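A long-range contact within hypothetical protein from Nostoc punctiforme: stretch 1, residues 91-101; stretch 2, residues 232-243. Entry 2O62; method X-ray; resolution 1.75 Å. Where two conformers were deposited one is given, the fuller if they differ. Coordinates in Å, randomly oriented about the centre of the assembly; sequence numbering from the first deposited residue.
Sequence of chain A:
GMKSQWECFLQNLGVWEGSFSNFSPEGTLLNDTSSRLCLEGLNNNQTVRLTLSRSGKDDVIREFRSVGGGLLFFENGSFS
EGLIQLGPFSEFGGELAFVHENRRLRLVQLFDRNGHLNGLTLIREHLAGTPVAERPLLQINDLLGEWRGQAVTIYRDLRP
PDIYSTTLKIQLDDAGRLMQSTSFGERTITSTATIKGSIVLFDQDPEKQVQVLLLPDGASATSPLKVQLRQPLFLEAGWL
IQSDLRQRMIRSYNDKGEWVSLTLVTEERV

Stretch 1 91-101: EFGGELAFVHE
Stretch 2 (232-243) PLFLEAGWLIQS

Strands 93-100 and 233-242 run in the same general direction, their axes 32° apart and 7.5 Å at closest approach. No hydrogen bond joins them directly: this is face-to-face packing of side chains, burying 723 Å². Register follows the CA atoms: Gly-93 CA lies 7.1 Å from Leu-235 CA, Leu-96 CA 6.5 Å from Ala-237 CA, Phe-98 CA 7.8 Å from Trp-239 CA and His-100 CA 8.1 Å from Ile-241 CA. The backbones are extended apart from Ile-241 (phi/psi -71/-40), whose CB still points toward stretch 1, and alternate residues turn inward: Leu-96, Phe-98 and His-100 face Leu-233, Leu-235, Ala-237, Trp-239 and Ile-241.

Leu-235 (chi1 t, chi2 p) covers the most surface. Its CD2 lies 3.6 Å from Gly-93 O and 3.6 Å from Gly-94 C. An ideal CB on Gly-94 would stand only 3.0 Å from Leu-235 CD2, and the phi/psi angles of both glycines (150/-171 and 141/-178) independently call for glycine. Phe-92 (chi1 t, chi2 52°) closes this end, its CZ 3.9 Å from both Leu-233 CB and Leu-235 CB; Leu-233 CD1 lies over one ring face.

In the middle, Leu-96 (m, t) brings CD1 to 3.3 Å from Ala-237 CB, a tight contact at the closest CA pair, where a short methyl fits. Phe-98 (chi1 m, chi2 89°) sets CE1 4.1 Å from Ala-237 CB and receives Trp-239 CB over its face, 4.3 Å from the ring centroid, a CH-pi contact. Trp-239 (chi1 t, chi2 21°) reaches back, CE3 3.4 Å from Phe-98 CB, its broad indole helping to fill the wider gap.

At the far end, His-100 (chi1 t, chi2 81°) offers its ring face to Ile-241 CG2, 3.5 Å from the centroid, another CH-pi contact. His-100 NE2 lies 2.7 Å from the O of water 1, which accepts a hydrogen bond from Gln-242 NE2 at 2.5 Å; histidine thus joins apolar packing to a solvent bridge.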

ATOM      1  N   GLU A  91     -15.152  -9.303   3.260  1.00 21.78           N
ATOM      2  CA  GLU A  91     -14.428  -9.165   1.997  1.00 21.78           C
ATOM      3  C   GLU A  91     -12.950  -8.860   2.189  1.00 21.24           C
ATOM      4  O   GLU A  91     -12.535  -8.294   3.176  1.00 22.13           O
ATOM      5  CB  GLU A  91     -15.037  -8.042   1.145  1.00 22.16           C
ATOM      6  CG  GLU A  91     -16.441  -8.338   0.634  1.00 20.79           C
ATOM      7  CD  GLU A  91     -17.195  -7.114   0.097  1.00 21.66           C
ATOM      8  OE1 GLU A  91     -16.835  -5.951   0.394  1.00 20.20           O
ATOM      9  OE2 GLU A  91     -18.197  -7.356  -0.603  1.00 24.44           O
ATOM     10  N   PHE A  92     -12.156  -9.196   1.182  1.00 20.96           N
ATOM     11  CA  PHE A  92     -10.745  -8.842   1.172  1.00 20.24           C
ATOM     12  C   PHE A  92     -10.611  -7.337   0.822  1.00 20.64           C
ATOM     13  O   PHE A  92     -11.498  -6.714   0.241  1.00 21.21           O
ATOM     14  CB  PHE A  92     -10.005  -9.685   0.150  1.00 20.88           C
ATOM     15  CG  PHE A  92      -8.496  -9.569   0.212  1.00 21.14           C
ATOM     16  CD1 PHE A  92      -7.821  -9.755   1.418  1.00 25.12           C
ATOM     17  CD2 PHE A  92      -7.777  -9.352  -0.935  1.00 22.20           C
ATOM     18  CE1 PHE A  92      -6.470  -9.694   1.464  1.00 22.12           C
ATOM     19  CE2 PHE A  92      -6.415  -9.298  -0.915  1.00 23.51           C
ATOM     20  CZ  PHE A  92      -5.761  -9.453   0.290  1.00 22.22           C
ATOM     21  N   GLY A  93      -9.495  -6.769   1.231  1.00 21.36           N
ATOM     22  CA  GLY A  93      -9.222  -5.358   1.074  1.00 21.06           C
ATOM     23  C   GLY A  93      -8.335  -4.839   2.180  1.00 22.35           C
ATOM     24  O   GLY A  93      -7.796  -5.626   2.959  1.00 23.00           O
ATOM     25  N   GLY A  94      -8.174  -3.521   2.251  1.00 20.85           N
ATOM     26  CA  GLY A  94      -7.407  -2.916   3.323  1.00 21.12           C
ATOM     27  C   GLY A  94      -6.594  -1.762   2.743  1.00 21.40           C
ATOM     28  O   GLY A  94      -6.663  -1.471   1.551  1.00 21.08           O
ATOM     29  N   GLU A  95      -5.804  -1.121   3.597  1.00 20.87           N
ATOM     30  CA  GLU A  95      -5.098   0.108   3.249  1.00 20.49           C
ATOM     31  C   GLU A  95      -3.597  -0.064   3.451  1.00 20.36           C
ATOM     32  O   GLU A  95      -3.167  -0.582   4.488  1.00 19.66           O
ATOM     33  CB  GLU A  95      -5.582   1.224   4.156  1.00 20.32           C
ATOM     34  CG  GLU A  95      -4.861   2.555   3.976  1.00 20.65           C
ATOM     35  CD  GLU A  95      -5.323   3.620   4.952  1.00 24.02           C
ATOM     36  OE1 GLU A  95      -6.163   3.324   5.824  1.00 31.00           O
ATOM     37  OE2 GLU A  95      -4.840   4.754   4.872  1.00 23.71           O
ATOM     38  N   LEU A  96      -2.819   0.397   2.483  1.00 20.23           N
ATOM     39  CA  LEU A  96      -1.384   0.548   2.630  1.00 21.44           C
ATOM     40  C   LEU A  96      -1.069   2.039   2.595  1.00 21.59           C
ATOM     41  O   LEU A  96      -1.373   2.718   1.637  1.00 21.81           O
ATOM     42  CB  LEU A  96      -0.684  -0.190   1.480  1.00 21.96           C
ATOM     43  CG  LEU A  96      -1.144  -1.678   1.441  1.00 25.23           C
ATOM     44  CD1 LEU A  96      -1.000  -2.252   0.118  1.00 30.99           C
ATOM     45  CD2 LEU A  96      -0.485  -2.509   2.409  1.00 22.34           C
ATOM     46  N   ALA A  97      -0.416   2.526   3.625  1.00 20.42           N
ATOM     47  CA  ALA A  97      -0.203   3.960   3.818  1.00 19.15           C
ATOM     48  C   ALA A  97       1.286   4.257   3.977  1.00 19.80           C
ATOM     49  O   ALA A  97       1.885   3.884   4.975  1.00 20.43           O
ATOM     50  CB  ALA A  97      -0.981   4.423   5.080  1.00 19.30           C
ATOM     51  N   PHE A  98       1.874   4.906   2.971  1.00 19.87           N
ATOM     52  CA  PHE A  98       3.265   5.339   2.973  1.00 20.46           C
ATOM     53  C   PHE A  98       3.425   6.781   3.464  1.00 21.51           C
ATOM     54  O   PHE A  98       2.690   7.669   3.045  1.00 21.71           O
ATOM     55  CB  PHE A  98       3.891   5.239   1.561  1.00 21.18           C
ATOM     56  CG  PHE A  98       3.728   3.909   0.890  1.00 22.01           C
ATOM     57  CD1 PHE A  98       2.607   3.637   0.094  1.00 23.50           C
ATOM     58  CD2 PHE A  98       4.728   2.947   0.993  1.00 22.31           C
ATOM     59  CE1 PHE A  98       2.475   2.440  -0.563  1.00 21.76           C
ATOM     60  CE2 PHE A  98       4.578   1.724   0.351  1.00 21.04           C
ATOM     61  CZ  PHE A  98       3.468   1.476  -0.400  1.00 22.75           C
ATOM     62  N   VAL A  99       4.407   6.999   4.332  1.00 21.77           N
ATOM     63  CA  VAL A  99       4.808   8.302   4.786  1.00 21.46           C
ATOM     64  C   VAL A  99       6.232   8.571   4.261  1.00 22.66           C
ATOM     65  O   VAL A  99       7.115   7.714   4.329  1.00 21.64           O
ATOM     66  CB  VAL A  99       4.762   8.372   6.282  1.00 21.71           C
ATOM     67  CG1 VAL A  99       5.225   9.746   6.773  1.00 24.29           C
ATOM     68  CG2 VAL A  99       3.350   8.034   6.761  1.00 22.08           C
ATOM     69  N   HIS A 100       6.431   9.747   3.687  1.00 21.91           N
ATOM     70  CA  HIS A 100       7.743  10.194   3.214  1.00 22.34           C
ATOM     71  C   HIS A 100       7.844  11.705   3.234  1.00 22.21           C
ATOM     72  O   HIS A 100       7.180  12.375   2.435  1.00 19.18           O
ATOM     73  CB  HIS A 100       7.965   9.719   1.782  1.00 22.43           C
ATOM     74  CG  HIS A 100       9.280  10.154   1.200  1.00 24.92           C
ATOM     75  ND1 HIS A 100      10.464   9.493   1.465  1.00 27.47           N
ATOM     76  CD2 HIS A 100       9.597  11.168   0.367  1.00 27.60           C
ATOM     77  CE1 HIS A 100      11.453  10.095   0.830  1.00 26.58           C
ATOM     78  NE2 HIS A 100      10.957  11.121   0.166  1.00 28.31           N
ATOM     79  N   GLU A 101       8.630  12.233   4.171  1.00 22.68           N
ATOM     80  CA  GLU A 101       8.880  13.669   4.266  1.00 24.94           C
ATOM     81  C   GLU A 101       7.533  14.416   4.403  1.00 23.15           C
ATOM     82  O   GLU A 101       6.821  14.181   5.375  1.00 23.82           O
ATOM     83  CB  GLU A 101       9.767  14.134   3.080  1.00 25.08           C
ATOM     84  CG  GLU A 101      11.149  13.439   3.085  1.00 28.30           C
ATOM     85  CD  GLU A 101      12.116  13.920   2.005  1.00 30.51           C
ATOM     86  OE1 GLU A 101      11.690  14.643   1.055  1.00 38.45           O
ATOM     87  OE2 GLU A 101      13.312  13.533   2.082  1.00 37.50           O
ATOM     88  N   PRO A 232      -3.278 -18.427   0.814  1.00 23.14           N
ATOM     89  CA  PRO A 232      -2.784 -17.200   1.456  1.00 23.38           C
ATOM     90  C   PRO A 232      -3.032 -16.015   0.521  1.00 23.83           C
ATOM     91  O   PRO A 232      -3.155 -16.215  -0.707  1.00 23.25           O
ATOM     92  CB  PRO A 232      -1.300 -17.469   1.648  1.00 23.39           C
ATOM     93  CG  PRO A 232      -0.967 -18.423   0.580  1.00 23.08           C
ATOM     94  CD  PRO A 232      -2.173 -19.300   0.368  1.00 23.64           C
ATOM     95  N   LEU A 233      -3.163 -14.834   1.111  1.00 24.16           N
ATOM     96  CA  LEU A 233      -3.503 -13.616   0.416  1.00 24.18           C
ATOM     97  C   LEU A 233      -2.549 -12.508   0.792  1.00 23.22           C
ATOM     98  O   LEU A 233      -2.091 -12.396   1.937  1.00 21.91           O
ATOM     99  CB  LEU A 233      -4.923 -13.197   0.763  1.00 24.62           C
ATOM    100  CG  LEU A 233      -6.023 -14.149   0.298  1.00 28.05           C
ATOM    101  CD1 LEU A 233      -7.346 -13.883   1.009  1.00 30.68           C
ATOM    102  CD2 LEU A 233      -6.218 -13.987  -1.195  1.00 30.41           C
ATOM    103  N   PHE A 234      -2.284 -11.657  -0.184  1.00 23.10           N
ATOM    104  CA  PHE A 234      -1.290 -10.582  -0.075  1.00 23.69           C
ATOM    105  C   PHE A 234      -1.904  -9.334  -0.727  1.00 24.07           C
ATOM    106  O   PHE A 234      -2.290  -9.368  -1.885  1.00 25.91           O
ATOM    107  CB  PHE A 234       0.009 -10.973  -0.785  1.00 24.73           C
ATOM    108  CG  PHE A 234       0.584 -12.290  -0.294  1.00 26.06           C
ATOM    109  CD1 PHE A 234       1.463 -12.316   0.780  1.00 28.28           C
ATOM    110  CD2 PHE A 234       0.261 -13.494  -0.916  1.00 28.88           C
ATOM    111  CE1 PHE A 234       1.983 -13.509   1.250  1.00 27.69           C
ATOM    112  CE2 PHE A 234       0.771 -14.698  -0.437  1.00 28.63           C
ATOM    113  CZ  PHE A 234       1.637 -14.706   0.644  1.00 28.80           C
ATOM    114  N   LEU A 235      -2.072  -8.282   0.059  1.00 22.28           N
ATOM    115  CA  LEU A 235      -2.522  -6.981  -0.432  1.00 22.81           C
ATOM    116  C   LEU A 235      -1.248  -6.144  -0.601  1.00 22.34           C
ATOM    117  O   LEU A 235      -0.508  -5.991   0.336  1.00 20.46           O
ATOM    118  CB  LEU A 235      -3.392  -6.386   0.646  1.00 24.23           C
ATOM    119  CG  LEU A 235      -4.141  -5.133   0.371  1.00 26.32           C
ATOM    120  CD1 LEU A 235      -5.285  -5.470  -0.541  1.00 29.44           C
ATOM    121  CD2 LEU A 235      -4.604  -4.522   1.705  1.00 29.46           C
ATOM    122  N   GLU A 236      -0.990  -5.645  -1.808  1.00 22.03           N
ATOM    123  CA  GLU A 236       0.278  -4.960  -2.100  0.50 22.39           C
ATOM    124  C   GLU A 236       0.004  -3.655  -2.833  1.00 21.89           C
ATOM    125  O   GLU A 236      -0.944  -3.522  -3.627  1.00 21.96           O
ATOM    126  CB  GLU A 236       1.318  -5.810  -2.906  0.50 22.37           C
ATOM    127  CG  GLU A 236       2.746  -5.093  -3.177  0.50 22.51           C
ATOM    128  CD  GLU A 236       3.817  -6.044  -3.777  0.50 24.45           C
ATOM    129  OE1 GLU A 236       3.386  -7.108  -4.265  0.50 25.69           O
ATOM    130  OE2 GLU A 236       5.062  -5.764  -3.755  0.50 22.62           O
ATOM    131  N   ALA A 237       0.837  -2.683  -2.492  1.00 21.42           N
ATOM    132  CA  ALA A 237       0.890  -1.403  -3.162  1.00 21.02           C
ATOM    133  C   ALA A 237       2.358  -0.991  -3.218  1.00 20.41           C
ATOM    134  O   ALA A 237       3.191  -1.475  -2.466  1.00 20.94           O
ATOM    135  CB  ALA A 237       0.085  -0.363  -2.365  1.00 22.72           C
ATOM    136  N   GLY A 238       2.616  -0.027  -4.059  1.00 20.25           N
ATOM    137  CA  GLY A 238       3.947   0.511  -4.310  1.00 20.01           C
ATOM    138  C   GLY A 238       3.845   1.991  -4.517  1.00 19.46           C
ATOM    139  O   GLY A 238       2.792   2.519  -4.894  1.00 19.17           O
ATOM    140  N   TRP A 239       4.965   2.671  -4.314  1.00 18.82           N
ATOM    141  CA  TRP A 239       5.046   4.091  -4.558  1.00 19.13           C
ATOM    142  C   TRP A 239       6.427   4.426  -5.053  1.00 19.74           C
ATOM    143  O   TRP A 239       7.379   4.239  -4.304  1.00 20.13           O
ATOM    144  CB  TRP A 239       4.815   4.827  -3.254  1.00 19.73           C
ATOM    145  CG  TRP A 239       4.636   6.292  -3.353  1.00 20.60           C
ATOM    146  CD1 TRP A 239       4.267   7.017  -4.467  1.00 20.83           C
ATOM    147  CD2 TRP A 239       4.787   7.227  -2.303  1.00 20.59           C
ATOM    148  NE1 TRP A 239       4.133   8.327  -4.143  1.00 21.47           N
ATOM    149  CE2 TRP A 239       4.454   8.494  -2.823  1.00 21.15           C
ATOM    150  CE3 TRP A 239       5.102   7.117  -0.940  1.00 21.56           C
ATOM    151  CZ2 TRP A 239       4.465   9.648  -2.044  1.00 22.98           C
ATOM    152  CZ3 TRP A 239       5.108   8.251  -0.170  1.00 21.21           C
ATOM    153  CH2 TRP A 239       4.792   9.513  -0.720  1.00 22.05           C
ATOM    154  N   LEU A 240       6.514   4.922  -6.292  1.00 18.52           N
ATOM    155  CA  LEU A 240       7.765   5.396  -6.890  1.00 19.54           C
ATOM    156  C   LEU A 240       7.951   6.837  -6.392  1.00 19.84           C
ATOM    157  O   LEU A 240       7.452   7.820  -6.989  1.00 20.47           O
ATOM    158  CB  LEU A 240       7.694   5.348  -8.412  1.00 19.51           C
ATOM    159  CG  LEU A 240       8.973   5.713  -9.163  1.00 21.83           C
ATOM    160  CD1 LEU A 240      10.053   4.648  -8.902  1.00 23.69           C
ATOM    161  CD2 LEU A 240       8.706   5.868 -10.643  1.00 21.79           C
ATOM    162  N   ILE A 241       8.659   6.952  -5.284  1.00 20.42           N
ATOM    163  CA  ILE A 241       8.804   8.215  -4.568  1.00 22.00           C
ATOM    164  C   ILE A 241       9.681   9.217  -5.315  1.00 22.13           C
ATOM    165  O   ILE A 241       9.412  10.417  -5.296  1.00 21.66           O
ATOM    166  CB  ILE A 241       9.377   7.982  -3.156  1.00 22.20           C
ATOM    167  CG1 ILE A 241       8.456   7.076  -2.349  1.00 24.69           C
ATOM    168  CG2 ILE A 241       9.533   9.296  -2.427  1.00 25.18           C
ATOM    169  CD1 ILE A 241       9.058   6.521  -1.089  1.00 24.06           C
ATOM    170  N   GLN A 242      10.761   8.712  -5.920  1.00 21.98           N
ATOM    171  CA  GLN A 242      11.626   9.457  -6.829  1.00 23.19           C
ATOM    172  C   GLN A 242      11.939   8.532  -7.991  1.00 22.31           C
ATOM    173  O   GLN A 242      11.715   7.332  -7.896  1.00 21.01           O
ATOM    174  CB  GLN A 242      12.954   9.836  -6.129  1.00 24.51           C
ATOM    175  CG  GLN A 242      12.813  10.614  -4.816  1.00 28.02           C
ATOM    176  CD  GLN A 242      12.163  12.010  -4.989  1.00 33.87           C
ATOM    177  OE1 GLN A 242      12.086  12.541  -6.112  1.00 38.30           O
ATOM    178  NE2 GLN A 242      11.700  12.602  -3.875  1.00 33.24           N
ATOM    179  N   SER A 243      12.522   9.038  -9.078  1.00 22.43           N
ATOM    180  CA  SER A 243      12.830   8.150 -10.227  1.00 22.19           C
ATOM    181  C   SER A 243      13.677   6.925  -9.834  1.00 22.16           C
ATOM    182  O   SER A 243      13.611   5.904 -10.499  1.00 22.62           O
ATOM    183  CB  SER A 243      13.507   8.903 -11.378  1.00 22.63           C
ATOM    184  OG  SER A 243      14.800   9.321 -10.992  1.00 25.70           O
TER
HETATM  185  O   HOH W   1      12.583  12.241  -1.618  1.00 46.55           O